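Local coordinates for protein putative hydrogenase (Pyrococcus furiosus, PDB 3LYU) that probably supplies the nucleotide-binding domain of a larger oxidoreductase thought to bind FAD and a [2Fe-2S] cluster, at residues I30-P35 with F112-V117; T48-T53 with E97-L102; P56-K61 with H71-V76. All coordinates share one frame; numbering follows the deposited sequence.

Overall arrangement
The three contacts sit on one five-stranded parallel sheet, strand order 3-2-1-4-5. Contact 1 lays helix 29-42 against strand 110-114 on one face. Contact 2 joins strand 46-54 to helix 84-104 on the opposite face. Contact 3 brings the loop after strand 46-54 over the edge strand 70-76, on the same face as contact 1. The centre of contact 1 lies about 13 Å from those of contacts 2 and 3, which are about 11 Å apart. Along the chain the pairs enclose one another, contact 3 innermost and contact 1 outermost. Helices lie on both faces of the sheet, as in a Rossmann-like domain.

Contact 1: residues I30-P35 with F112-V117; sequences IVEVYP and FMVGPV
Val-33 and Val-114 point their side chains at each other, with the two CG1 methyls modelled 3.3 Å apart, tighter than a normal van der Waals contact. Val-33 also has an unusual rotamer, with CG1 turned only 21° from eclipsing the backbone N. The short distance and the rotamer are doubtful together; the meeting of the two side chains rests on their facing directions. On Val-114, CG1 is tucked between the backbone N and the carbonyl carbon (chi1 41°) and points at the helix, its distance to Val-33 CB being 3.7 Å. The other branch, Val-114 CG2, goes to Glu-32, whose OE2 lies 3.9 Å away. The extended Glu-32 chain reaches Val-114 with its carboxylate end, crossing it at a slant, while its OE1 is hydrogen-bonded to Thr-11 OG1. This is helix-on-sheet packing in a Rossmann-like fold: helix 29-42 is the crossover between strands 20-26 and 46-54, yet here it reaches over to strand 110-114, the neighbour of 20-26 on its other side. The axes of helix segment 30-35 and strand 112-114 approach to 8.3 Å, their N-to-C directions 142° apart, and the nearest CA atoms, those of Val-33 and Val-114, are 6.8 Å apart. Two residues back along the strand, Phe-112 points to the same face. Val-33 CB lies 4.3 Å from Phe-112 CE1, at the ring edge and near its plane. Trp-40, further along the same helix, also meets this ring, edge to face. Val-33 leans on Ala-23 of the central strand as well, and Glu-32 packs on Val-117 of a second subunit.

Contact 2: residues T48-T53 with E97-L102; sequences TTLHVT and EKVREL
Leu-50 on strand 46-54 and Val-99 on helix 84-104 bring their CA atoms nearest, 8.8 Å apart, a spacing bridged by side chains with no hydrogen bond between the two segments. The setting is the alpha/beta sandwich of a Rossmann-like domain, in which helix 84-104 closes the sheet face opposite helix 29-42. It follows edge strand 70-76 in the chain and leads to strand 110-114 across the sheet. Residues 48-53 are regular strand and alternate in direction: Leu-50 points at the helix, while Thr-49 and His-51 belong to the other face. Residues 97-102 are helical, with Glu-101 N bonded to Glu-97 O and Leu-102 N to Lys-98 O.

Nearly all of the meeting is made by one methyl of Leu-50. Its chi1 of 165° carries CG away from the backbone N, and chi2 of 66° then brings CD2 to the helix. Leu-50 CD2 has Val-99 CG2 at 4.1 Å and Lys-98 CB at 4.4 Å. Leu-102 CD1, one turn further on, stands a little farther off, 4.7 Å from Leu-50 CD2. The Leu-50 and Val-99 side chains cross at about a right angle. On Val-99 the touching branch is CG2, which sits beside the backbone N; the residue also rests on Ile-24 of the central strand. Lys-98 starts toward the strand and then turns off, so it contributes its aliphatic base. Its ammonium group forms a salt bridge with Glu-74 OE2 on strand 70-76, and within the helix Lys-98 NZ has a second, long ion pair to Glu-101 OE1 at 3.7 Å.

Contact 3: residues P56-K61 with H71-V76; sequences PMVILK and HIVEPV
The imidazole of His-71 is the flat group here, and the carbonyl oxygen of Lys-61 comes up to it from a slant, neither squarely over a face nor squarely at an edge. Lys-61 O stands 3.7 Å from His-71 CD2, and Lys-61 CA is 3.9 Å from His-71 NE2. The lysine side chain begins just alongside, Lys-61 CG 4.1 Å from His-71 CD2, and crosses that of the histidine obliquely. The His-71 side chain also touches His-51 of the adjacent strand and Leu-64 and Glu-65 of helix 61-65. His-71 ND1 is hydrogen-bonded to Thr-49 OG1, which helps fix how the ring is turned.

Val-73, two residues on, points to the same side of strand 70-76 and divides its branches between two partners. Val-73 CG1, anti to the backbone N (chi1 -174°), meets Val-58 CG2 at 4.0 Å, while Val-73 CG2 takes Lys-61 CG at 4.1 Å. In both cases the side chains cross at about a right angle. The irregular loop 56-61 thus lies over edge strand 70-76, as part of the beta-alpha-beta crossover that joins parallel neighbours 46-54 and 70-76 through helix 61-65. Phe-84 and Leu-85 of a second subunit pack on Met-57 and Ile-59.

Lys-61 runs extended as far as CE and bends only at the last torsion, where NZ forms a salt bridge with Glu-65 OE2. The contact therefore combines methylenes and methyls with one polar oxygen near a ring carbon, and the lysine charge is probably balanced by Glu-65, four residues on, rather than by the histidine.

Contact 1: residues I30-P35 with F112-V117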
ATOM      1  N   ILE B  30       9.076  12.734  18.142  1.00 30.31           N
ATOM      2  CA  ILE B  30       9.435  14.079  17.674  1.00 33.97           C
ATOM      3  C   ILE B  30      10.681  14.095  16.778  1.00 32.36           C
ATOM      4  O   ILE B  30      10.842  14.971  15.931  1.00 34.70           O
ATOM      5  CB  ILE B  30       9.650  15.059  18.869  1.00 30.75           C
ATOM      6  CG1 ILE B  30       9.556  16.516  18.398  1.00 34.60           C
ATOM      7  CG2 ILE B  30      11.007  14.819  19.506  1.00 37.88           C
ATOM      8  CD1 ILE B  30       8.193  16.901  17.899  1.00 46.00           C
ATOM      9  N   VAL B  31      11.556  13.121  16.958  1.00 37.09           N
ATOM     10  CA  VAL B  31      12.760  13.037  16.146  1.00 35.91           C
ATOM     11  C   VAL B  31      12.397  12.898  14.668  1.00 34.90           C
ATOM     12  O   VAL B  31      13.016  13.514  13.792  1.00 37.69           O
ATOM     13  CB  VAL B  31      13.601  11.823  16.559  1.00 38.54           C
ATOM     14  CG1 VAL B  31      14.905  11.781  15.751  1.00 39.82           C
ATOM     15  CG2 VAL B  31      13.874  11.881  18.053  1.00 39.64           C
ATOM     16  N   GLU B  32      11.382  12.084  14.404  1.00 33.44           N
ATOM     17  CA  GLU B  32      10.925  11.831  13.048  1.00 36.91           C
ATOM     18  C   GLU B  32      10.098  12.973  12.455  1.00 36.71           C
ATOM     19  O   GLU B  32      10.235  13.296  11.278  1.00 37.34           O
ATOM     20  CB  GLU B  32      10.135  10.519  13.021  1.00 34.58           C
ATOM     21  CG  GLU B  32       9.767  10.032  11.639  1.00 40.02           C
ATOM     22  CD  GLU B  32       9.238   8.619  11.645  1.00 35.29           C
ATOM     23  OE1 GLU B  32       8.815   8.133  10.566  1.00 35.16           O
ATOM     24  OE2 GLU B  32       9.251   7.992  12.731  1.00 39.20           O
ATOM     25  N   VAL B  33       9.238  13.586  13.254  1.00 40.96           N
ATOM     26  CA  VAL B  33       8.434  14.687  12.734  1.00 38.72           C
ATOM     27  C   VAL B  33       9.306  15.913  12.464  1.00 39.81           C
ATOM     28  O   VAL B  33       8.970  16.751  11.631  1.00 36.83           O
ATOM     29  CB  VAL B  33       7.235  15.061  13.697  1.00 42.99           C
ATOM     30  CG1 VAL B  33       7.494  14.573  15.099  1.00 37.86           C
ATOM     31  CG2 VAL B  33       7.016  16.568  13.724  1.00 35.71           C
ATOM     32  N   TYR B  34      10.443  16.008  13.144  1.00 40.30           N
ATOM     33  CA  TYR B  34      11.320  17.153  12.941  1.00 36.60           C
ATOM     34  C   TYR B  34      11.610  17.426  11.470  1.00 36.25           C
ATOM     35  O   TYR B  34      11.181  18.452  10.940  1.00 40.24           O
ATOM     36  CB  TYR B  34      12.630  16.982  13.709  1.00 41.05           C
ATOM     37  CG  TYR B  34      13.645  18.063  13.404  1.00 41.42           C
ATOM     38  CD1 TYR B  34      13.287  19.424  13.426  1.00 40.75           C
ATOM     39  CD2 TYR B  34      14.970  17.735  13.120  1.00 39.38           C
ATOM     40  CE1 TYR B  34      14.230  20.425  13.172  1.00 34.57           C
ATOM     41  CE2 TYR B  34      15.919  18.728  12.871  1.00 39.04           C
ATOM     42  CZ  TYR B  34      15.547  20.067  12.897  1.00 37.37           C
ATOM     43  OH  TYR B  34      16.499  21.031  12.659  1.00 37.23           O
ATOM     44  N   PRO B  35      12.338  16.523  10.787  1.00 34.87           N
ATOM     45  CA  PRO B  35      12.632  16.758   9.368  1.00 32.17           C
ATOM     46  C   PRO B  35      11.397  16.954   8.482  1.00 26.37           C
ATOM     47  O   PRO B  35      11.450  17.614   7.458  1.00 24.58           O
ATOM     48  CB  PRO B  35      13.454  15.536   8.978  1.00 27.74           C
ATOM     49  CG  PRO B  35      13.005  14.490   9.956  1.00 24.32           C
ATOM     50  CD  PRO B  35      12.932  15.252  11.233  1.00 31.50           C
ATOM     51  N   PHE B 112      -0.936  16.191  11.740  1.00 43.80           N
ATOM     52  CA  PHE B 112      -0.118  15.025  11.470  1.00 41.10           C
ATOM     53  C   PHE B 112       0.549  14.600  12.760  1.00 42.57           C
ATOM     54  O   PHE B 112       1.073  15.425  13.493  1.00 45.76           O
ATOM     55  CB  PHE B 112       0.925  15.353  10.411  1.00 41.57           C
ATOM     56  CG  PHE B 112       2.033  14.345  10.314  1.00 40.93           C
ATOM     57  CD1 PHE B 112       3.279  14.603  10.890  1.00 36.02           C
ATOM     58  CD2 PHE B 112       1.851  13.153   9.619  1.00 40.00           C
ATOM     59  CE1 PHE B 112       4.330  13.696  10.770  1.00 37.53           C
ATOM     60  CE2 PHE B 112       2.898  12.233   9.492  1.00 39.58           C
ATOM     61  CZ  PHE B 112       4.138  12.509  10.068  1.00 39.62           C
HETATM   62  N   MSE B 113       0.525  13.306  13.044  1.00 43.92           N
HETATM   63  CA  MSE B 113       1.132  12.826  14.262  1.00 42.48           C
HETATM   64  C   MSE B 113       1.921  11.537  14.139  1.00 39.96           C
HETATM   65  O   MSE B 113       1.617  10.662  13.322  1.00 36.32           O
HETATM   66  CB  MSE B 113       0.073  12.625  15.333  1.00 45.81           C
HETATM   67  CG  MSE B 113       0.699  12.344  16.668  1.00 45.68           C
HETATM   68 SE   MSE B 113      -0.510  11.714  17.971  1.00 55.09          SE
HETATM   69  CE  MSE B 113       0.603  10.381  18.812  1.00 47.99           C
ATOM     70  N   VAL B 114       2.940  11.437  14.982  1.00 40.45           N
ATOM     71  CA  VAL B 114       3.782  10.255  15.064  1.00 32.63           C
ATOM     72  C   VAL B 114       4.034   9.953  16.554  1.00 27.75           C
ATOM     73  O   VAL B 114       4.587  10.761  17.282  1.00 30.40           O
ATOM     74  CB  VAL B 114       5.121  10.450  14.271  1.00 40.29           C
ATOM     75  CG1 VAL B 114       5.663  11.844  14.495  1.00 37.84           C
ATOM     76  CG2 VAL B 114       6.154   9.407  14.698  1.00 36.17           C
ATOM     77  N   GLY B 115       3.578   8.791  16.997  1.00 26.46           N
ATOM     78  CA  GLY B 115       3.752   8.375  18.374  1.00 24.63           C
ATOM     79  C   GLY B 115       3.072   7.028  18.567  1.00 26.90           C
ATOM     80  O   GLY B 115       2.578   6.457  17.590  1.00 30.17           O
ATOM     81  N   PRO B 116       3.022   6.482  19.797  1.00 29.94           N
ATOM     82  CA  PRO B 116       2.361   5.183  19.969  1.00 33.05           C
ATOM     83  C   PRO B 116       0.962   5.191  19.386  1.00 36.46           C
ATOM     84  O   PRO B 116       0.281   6.225  19.398  1.00 33.63           O
ATOM     85  CB  PRO B 116       2.384   4.955  21.488  1.00 33.60           C
ATOM     86  CG  PRO B 116       2.648   6.318  22.072  1.00 34.73           C
ATOM     87  CD  PRO B 116       3.567   6.974  21.073  1.00 30.29           C
ATOM     88  N   VAL B 117       0.552   4.037  18.860  1.00 37.76           N
ATOM     89  CA  VAL B 117      -0.751   3.879  18.218  1.00 41.61           C
ATOM     90  C   VAL B 117      -1.925   4.090  19.177  1.00 40.72           C
ATOM     91  O   VAL B 117      -3.063   4.283  18.758  1.00 44.02           O
ATOM     92  CB  VAL B 117      -0.842   2.491  17.522  1.00 40.50           C
ATOM     93  CG1 VAL B 117      -0.761   1.387  18.550  1.00 39.13           C
ATOM     94  CG2 VAL B 117      -2.117   2.397  16.696  1.00 43.29           C
TER

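Contact 2: residues T48-T53 with E97-L102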
ATOM      1  N   THR B  48       3.111  24.333  13.251  1.00 41.18           N
ATOM      2  CA  THR B  48       3.418  24.567  14.654  1.00 38.69           C
ATOM      3  C   THR B  48       3.521  23.149  15.208  1.00 36.98           C
ATOM      4  O   THR B  48       2.579  22.352  15.081  1.00 32.44           O
ATOM      5  CB  THR B  48       2.287  25.310  15.379  1.00 43.80           C
ATOM      6  OG1 THR B  48       1.246  24.386  15.696  1.00 46.44           O
ATOM      7  CG2 THR B  48       1.714  26.416  14.499  1.00 41.56           C
ATOM      8  N   THR B  49       4.668  22.823  15.794  1.00 35.82           N
ATOM      9  CA  THR B  49       4.872  21.483  16.319  1.00 30.28           C
ATOM     10  C   THR B  49       4.576  21.361  17.793  1.00 27.94           C
ATOM     11  O   THR B  49       4.749  22.303  18.564  1.00 23.29           O
ATOM     12  CB  THR B  49       6.325  20.981  16.085  1.00 37.64           C
ATOM     13  OG1 THR B  49       7.252  21.874  16.712  1.00 35.38           O
ATOM     14  CG2 THR B  49       6.631  20.884  14.597  1.00 33.80           C
ATOM     15  N   LEU B  50       4.125  20.185  18.189  1.00 32.39           N
ATOM     16  CA  LEU B  50       3.828  19.947  19.586  1.00 35.25           C
ATOM     17  C   LEU B  50       4.568  18.697  20.023  1.00 37.93           C
ATOM     18  O   LEU B  50       4.438  17.653  19.397  1.00 40.14           O
ATOM     19  CB  LEU B  50       2.318  19.765  19.786  1.00 36.89           C
ATOM     20  CG  LEU B  50       1.881  19.149  21.126  1.00 35.98           C
ATOM     21  CD1 LEU B  50       2.215  20.091  22.261  1.00 40.13           C
ATOM     22  CD2 LEU B  50       0.395  18.842  21.101  1.00 32.22           C
ATOM     23  N   HIS B  51       5.362  18.807  21.077  1.00 37.50           N
ATOM     24  CA  HIS B  51       6.085  17.652  21.576  1.00 36.28           C
ATOM     25  C   HIS B  51       5.597  17.347  22.979  1.00 36.92           C
ATOM     26  O   HIS B  51       5.821  18.142  23.901  1.00 37.94           O
ATOM     27  CB  HIS B  51       7.600  17.908  21.625  1.00 41.62           C
ATOM     28  CG  HIS B  51       8.403  16.698  22.011  1.00 37.42           C
ATOM     29  ND1 HIS B  51       9.686  16.781  22.504  1.00 34.81           N
ATOM     30  CD2 HIS B  51       8.105  15.377  21.962  1.00 35.47           C
ATOM     31  CE1 HIS B  51      10.146  15.565  22.744  1.00 37.45           C
ATOM     32  NE2 HIS B  51       9.205  14.695  22.422  1.00 38.62           N
ATOM     33  N   VAL B  52       4.927  16.207  23.143  1.00 33.77           N
ATOM     34  CA  VAL B  52       4.441  15.812  24.463  1.00 36.20           C
ATOM     35  C   VAL B  52       5.270  14.613  24.904  1.00 31.49           C
ATOM     36  O   VAL B  52       5.278  13.566  24.252  1.00 34.06           O
ATOM     37  CB  VAL B  52       2.934  15.446  24.442  1.00 34.29           C
ATOM     38  CG1 VAL B  52       2.444  15.201  25.864  1.00 41.19           C
ATOM     39  CG2 VAL B  52       2.130  16.566  23.786  1.00 35.35           C
ATOM     40  N   THR B  53       5.993  14.786  26.005  1.00 33.34           N
ATOM     41  CA  THR B  53       6.846  13.721  26.527  1.00 36.84           C
ATOM     42  C   THR B  53       7.133  13.999  28.001  1.00 36.16           C
ATOM     43  O   THR B  53       6.568  14.934  28.561  1.00 40.27           O
ATOM     44  CB  THR B  53       8.170  13.644  25.729  1.00 32.59           C
ATOM     45  OG1 THR B  53       8.857  12.433  26.057  1.00 35.35           O
ATOM     46  CG2 THR B  53       9.067  14.840  26.040  1.00 34.77           C
ATOM     47  N   GLU B  97      -5.726  17.087  26.036  1.00 50.30           N
ATOM     48  CA  GLU B  97      -5.994  18.432  26.536  1.00 47.80           C
ATOM     49  C   GLU B  97      -5.387  19.547  25.689  1.00 45.85           C
ATOM     50  O   GLU B  97      -6.081  20.500  25.343  1.00 47.41           O
ATOM     51  CB  GLU B  97      -5.501  18.562  27.987  1.00 51.45           C
ATOM     52  CG  GLU B  97      -6.083  17.515  28.944  1.00 52.05           C
ATOM     53  CD  GLU B  97      -5.616  17.685  30.381  1.00 53.77           C
ATOM     54  OE1 GLU B  97      -4.392  17.803  30.605  1.00 52.29           O
ATOM     55  OE2 GLU B  97      -6.475  17.687  31.288  1.00 56.00           O
ATOM     56  N   LYS B  98      -4.103  19.433  25.354  1.00 46.82           N
ATOM     57  CA  LYS B  98      -3.430  20.461  24.558  1.00 46.07           C
ATOM     58  C   LYS B  98      -3.959  20.561  23.133  1.00 44.91           C
ATOM     59  O   LYS B  98      -4.069  21.658  22.582  1.00 45.81           O
ATOM     60  CB  LYS B  98      -1.917  20.219  24.522  1.00 41.52           C
ATOM     61  CG  LYS B  98      -1.080  21.439  24.940  1.00 43.51           C
ATOM     62  CD  LYS B  98      -1.558  22.729  24.272  1.00 38.11           C
ATOM     63  CE  LYS B  98      -0.602  23.884  24.504  1.00 38.40           C
ATOM     64  NZ  LYS B  98      -0.343  24.121  25.948  1.00 42.09           N
ATOM     65  N   VAL B  99      -4.276  19.415  22.536  1.00 48.99           N
ATOM     66  CA  VAL B  99      -4.811  19.372  21.175  1.00 50.62           C
ATOM     67  C   VAL B  99      -6.220  19.965  21.171  1.00 50.17           C
ATOM     68  O   VAL B  99      -6.541  20.837  20.366  1.00 51.73           O
ATOM     69  CB  VAL B  99      -4.852  17.918  20.654  1.00 50.77           C
ATOM     70  CG1 VAL B  99      -5.559  17.851  19.306  1.00 52.04           C
ATOM     71  CG2 VAL B  99      -3.432  17.383  20.535  1.00 55.67           C
ATOM     72  N   ARG B 100      -7.055  19.471  22.078  1.00 51.26           N
ATOM     73  CA  ARG B 100      -8.414  19.958  22.231  1.00 52.25           C
ATOM     74  C   ARG B 100      -8.345  21.477  22.359  1.00 50.80           C
ATOM     75  O   ARG B 100      -9.127  22.206  21.762  1.00 50.48           O
ATOM     76  CB  ARG B 100      -9.019  19.367  23.503  1.00 54.17           C
ATOM     77  CG  ARG B 100     -10.327  20.003  23.941  1.00 56.18           C
ATOM     78  CD  ARG B 100     -11.468  19.514  23.082  1.00 58.52           C
ATOM     79  NE  ARG B 100     -11.762  18.107  23.329  1.00 59.19           N
ATOM     80  CZ  ARG B 100     -12.620  17.390  22.611  1.00 62.08           C
ATOM     81  NH1 ARG B 100     -13.272  17.943  21.594  1.00 62.90           N
ATOM     82  NH2 ARG B 100     -12.835  16.121  22.920  1.00 62.65           N
ATOM     83  N   GLU B 101      -7.388  21.939  23.150  1.00 49.88           N
ATOM     84  CA  GLU B 101      -7.180  23.356  23.397  1.00 53.68           C
ATOM     85  C   GLU B 101      -6.704  24.143  22.172  1.00 53.57           C
ATOM     86  O   GLU B 101      -7.048  25.313  22.006  1.00 57.71           O
ATOM     87  CB  GLU B 101      -6.176  23.515  24.538  1.00 57.48           C
ATOM     88  CG  GLU B 101      -5.495  24.870  24.598  1.00 60.83           C
ATOM     89  CD  GLU B 101      -4.401  24.919  25.653  1.00 63.40           C
ATOM     90  OE1 GLU B 101      -3.581  25.864  25.628  1.00 61.86           O
ATOM     91  OE2 GLU B 101      -4.366  24.011  26.512  1.00 63.62           O
ATOM     92  N   LEU B 102      -5.906  23.506  21.322  1.00 51.17           N
ATOM     93  CA  LEU B 102      -5.387  24.160  20.131  1.00 50.04           C
ATOM     94  C   LEU B 102      -6.365  24.159  18.969  1.00 49.93           C
ATOM     95  O   LEU B 102      -6.272  24.994  18.078  1.00 47.54           O
ATOM     96  CB  LEU B 102      -4.095  23.487  19.688  1.00 50.26           C
ATOM     97  CG  LEU B 102      -2.832  23.802  20.485  1.00 45.58           C
ATOM     98  CD1 LEU B 102      -1.728  22.861  20.025  1.00 49.22           C
ATOM     99  CD2 LEU B 102      -2.430  25.257  20.278  1.00 47.92           C
TER

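Contact 3: residues P56-K61 with H71-V76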
ATOM      1  N   PRO B  56      12.345  14.664  31.485  1.00 54.67           N
ATOM      2  CA  PRO B  56      13.709  14.255  31.130  1.00 57.64           C
ATOM      3  C   PRO B  56      13.884  13.711  29.706  1.00 60.39           C
ATOM      4  O   PRO B  56      14.870  13.022  29.433  1.00 61.70           O
ATOM      5  CB  PRO B  56      14.019  13.188  32.172  1.00 58.18           C
ATOM      6  CG  PRO B  56      12.682  12.505  32.319  1.00 56.55           C
ATOM      7  CD  PRO B  56      11.731  13.688  32.410  1.00 52.98           C
HETATM    8  N   MSE B  57      12.953  14.027  28.805  1.00 62.22           N
HETATM    9  CA  MSE B  57      13.025  13.510  27.441  1.00 61.98           C
HETATM   10  C   MSE B  57      12.814  14.477  26.296  1.00 60.56           C
HETATM   11  O   MSE B  57      12.721  14.056  25.141  1.00 57.77           O
HETATM   12  CB  MSE B  57      12.033  12.373  27.277  1.00 67.25           C
HETATM   13  CG  MSE B  57      12.336  11.161  28.117  1.00 74.67           C
HETATM   14 SE   MSE B  57      10.995   9.851  27.802  1.00 87.38          SE
HETATM   15  CE  MSE B  57      11.141   9.724  25.852  1.00 85.99           C
ATOM     16  N   VAL B  58      12.713  15.765  26.591  1.00 59.97           N
ATOM     17  CA  VAL B  58      12.525  16.716  25.509  1.00 58.88           C
ATOM     18  C   VAL B  58      13.825  16.783  24.705  1.00 56.44           C
ATOM     19  O   VAL B  58      14.920  16.724  25.261  1.00 58.21           O
ATOM     20  CB  VAL B  58      12.069  18.127  26.038  1.00 58.33           C
ATOM     21  CG1 VAL B  58      12.544  18.341  27.456  1.00 61.31           C
ATOM     22  CG2 VAL B  58      12.575  19.232  25.127  1.00 58.54           C
ATOM     23  N   ILE B  59      13.683  16.856  23.384  1.00 55.18           N
ATOM     24  CA  ILE B  59      14.823  16.901  22.480  1.00 53.94           C
ATOM     25  C   ILE B  59      14.456  17.741  21.262  1.00 51.58           C
ATOM     26  O   ILE B  59      13.281  17.927  20.970  1.00 50.57           O
ATOM     27  CB  ILE B  59      15.217  15.463  22.031  1.00 52.63           C
ATOM     28  CG1 ILE B  59      16.576  15.481  21.326  1.00 52.23           C
ATOM     29  CG2 ILE B  59      14.145  14.881  21.124  1.00 49.33           C
ATOM     30  CD1 ILE B  59      17.746  15.928  22.221  1.00 46.00           C
ATOM     31  N   LEU B  60      15.467  18.263  20.574  1.00 49.07           N
ATOM     32  CA  LEU B  60      15.267  19.086  19.378  1.00 47.78           C
ATOM     33  C   LEU B  60      14.507  20.384  19.578  1.00 47.16           C
ATOM     34  O   LEU B  60      14.191  21.055  18.599  1.00 47.12           O
ATOM     35  CB  LEU B  60      14.562  18.280  18.288  1.00 48.69           C
ATOM     36  CG  LEU B  60      15.409  17.547  17.248  1.00 48.86           C
ATOM     37  CD1 LEU B  60      16.628  16.885  17.889  1.00 46.84           C
ATOM     38  CD2 LEU B  60      14.523  16.516  16.570  1.00 49.88           C
ATOM     39  N   LYS B  61      14.227  20.742  20.830  1.00 51.94           N
ATOM     40  CA  LYS B  61      13.487  21.969  21.140  1.00 53.41           C
ATOM     41  C   LYS B  61      14.005  23.214  20.411  1.00 53.96           C
ATOM     42  O   LYS B  61      13.246  23.922  19.748  1.00 53.29           O
ATOM     43  CB  LYS B  61      13.505  22.223  22.647  1.00 52.81           C
ATOM     44  CG  LYS B  61      12.803  23.505  23.055  1.00 54.61           C
ATOM     45  CD  LYS B  61      12.744  23.655  24.570  1.00 57.10           C
ATOM     46  CE  LYS B  61      11.992  24.916  24.966  1.00 58.86           C
ATOM     47  NZ  LYS B  61      12.673  26.121  24.432  1.00 63.00           N
ATOM     48  N   HIS B  71       6.837  26.221  18.075  1.00 39.72           N
ATOM     49  CA  HIS B  71       7.070  24.902  18.636  1.00 41.35           C
ATOM     50  C   HIS B  71       6.623  24.835  20.090  1.00 43.07           C
ATOM     51  O   HIS B  71       7.088  25.608  20.918  1.00 41.53           O
ATOM     52  CB  HIS B  71       8.549  24.528  18.555  1.00 44.28           C
ATOM     53  CG  HIS B  71       8.879  23.262  19.285  1.00 38.24           C
ATOM     54  ND1 HIS B  71       8.253  22.062  19.014  1.00 39.32           N
ATOM     55  CD2 HIS B  71       9.728  23.019  20.311  1.00 38.27           C
ATOM     56  CE1 HIS B  71       8.700  21.136  19.843  1.00 32.67           C
ATOM     57  NE2 HIS B  71       9.597  21.691  20.641  1.00 31.88           N
ATOM     58  N   ILE B  72       5.733  23.898  20.401  1.00 43.55           N
ATOM     59  CA  ILE B  72       5.223  23.737  21.766  1.00 43.97           C
ATOM     60  C   ILE B  72       5.751  22.481  22.450  1.00 42.96           C
ATOM     61  O   ILE B  72       5.767  21.402  21.854  1.00 42.52           O
ATOM     62  CB  ILE B  72       3.668  23.658  21.790  1.00 41.88           C
ATOM     63  CG1 ILE B  72       3.061  24.849  21.039  1.00 41.03           C
ATOM     64  CG2 ILE B  72       3.175  23.594  23.234  1.00 35.83           C
ATOM     65  CD1 ILE B  72       3.583  26.207  21.491  1.00 46.00           C
ATOM     66  N   VAL B  73       6.174  22.620  23.703  1.00 43.17           N
ATOM     67  CA  VAL B  73       6.674  21.475  24.454  1.00 45.68           C
ATOM     68  C   VAL B  73       5.867  21.358  25.742  1.00 45.64           C
ATOM     69  O   VAL B  73       5.723  22.327  26.482  1.00 41.07           O
ATOM     70  CB  VAL B  73       8.199  21.619  24.813  1.00 45.23           C
ATOM     71  CG1 VAL B  73       8.711  20.328  25.459  1.00 44.91           C
ATOM     72  CG2 VAL B  73       9.016  21.928  23.570  1.00 47.71           C
ATOM     73  N   GLU B  74       5.326  20.170  25.991  1.00 48.05           N
ATOM     74  CA  GLU B  74       4.544  19.905  27.193  1.00 47.82           C
ATOM     75  C   GLU B  74       5.233  18.793  27.981  1.00 48.28           C
ATOM     76  O   GLU B  74       4.940  17.615  27.773  1.00 49.32           O
ATOM     77  CB  GLU B  74       3.129  19.464  26.819  1.00 48.03           C
ATOM     78  CG  GLU B  74       2.267  20.567  26.278  1.00 51.63           C
ATOM     79  CD  GLU B  74       2.085  21.698  27.277  1.00 52.54           C
ATOM     80  OE1 GLU B  74       1.785  21.406  28.459  1.00 55.09           O
ATOM     81  OE2 GLU B  74       2.229  22.876  26.884  1.00 49.09           O
ATOM     82  N   PRO B  75       6.162  19.151  28.897  1.00 48.98           N
ATOM     83  CA  PRO B  75       6.896  18.171  29.712  1.00 49.81           C
ATOM     84  C   PRO B  75       6.090  17.652  30.898  1.00 50.01           C
ATOM     85  O   PRO B  75       5.781  18.391  31.828  1.00 49.62           O
ATOM     86  CB  PRO B  75       8.131  18.947  30.151  1.00 46.64           C
ATOM     87  CG  PRO B  75       7.567  20.302  30.387  1.00 46.14           C
ATOM     88  CD  PRO B  75       6.636  20.519  29.188  1.00 50.07           C
ATOM     89  N   VAL B  76       5.747  16.374  30.848  1.00 52.39           N
ATOM     90  CA  VAL B  76       4.990  15.750  31.910  1.00 52.41           C
ATOM     91  C   VAL B  76       6.006  15.135  32.886  1.00 54.52           C
ATOM     92  O   VAL B  76       6.973  14.488  32.468  1.00 50.55           O
ATOM     93  CB  VAL B  76       4.055  14.666  31.329  1.00 52.60           C
ATOM     94  CG1 VAL B  76       3.134  14.132  32.409  1.00 48.73           C
ATOM     95  CG2 VAL B  76       3.243  15.245  30.182  1.00 48.97           C
TER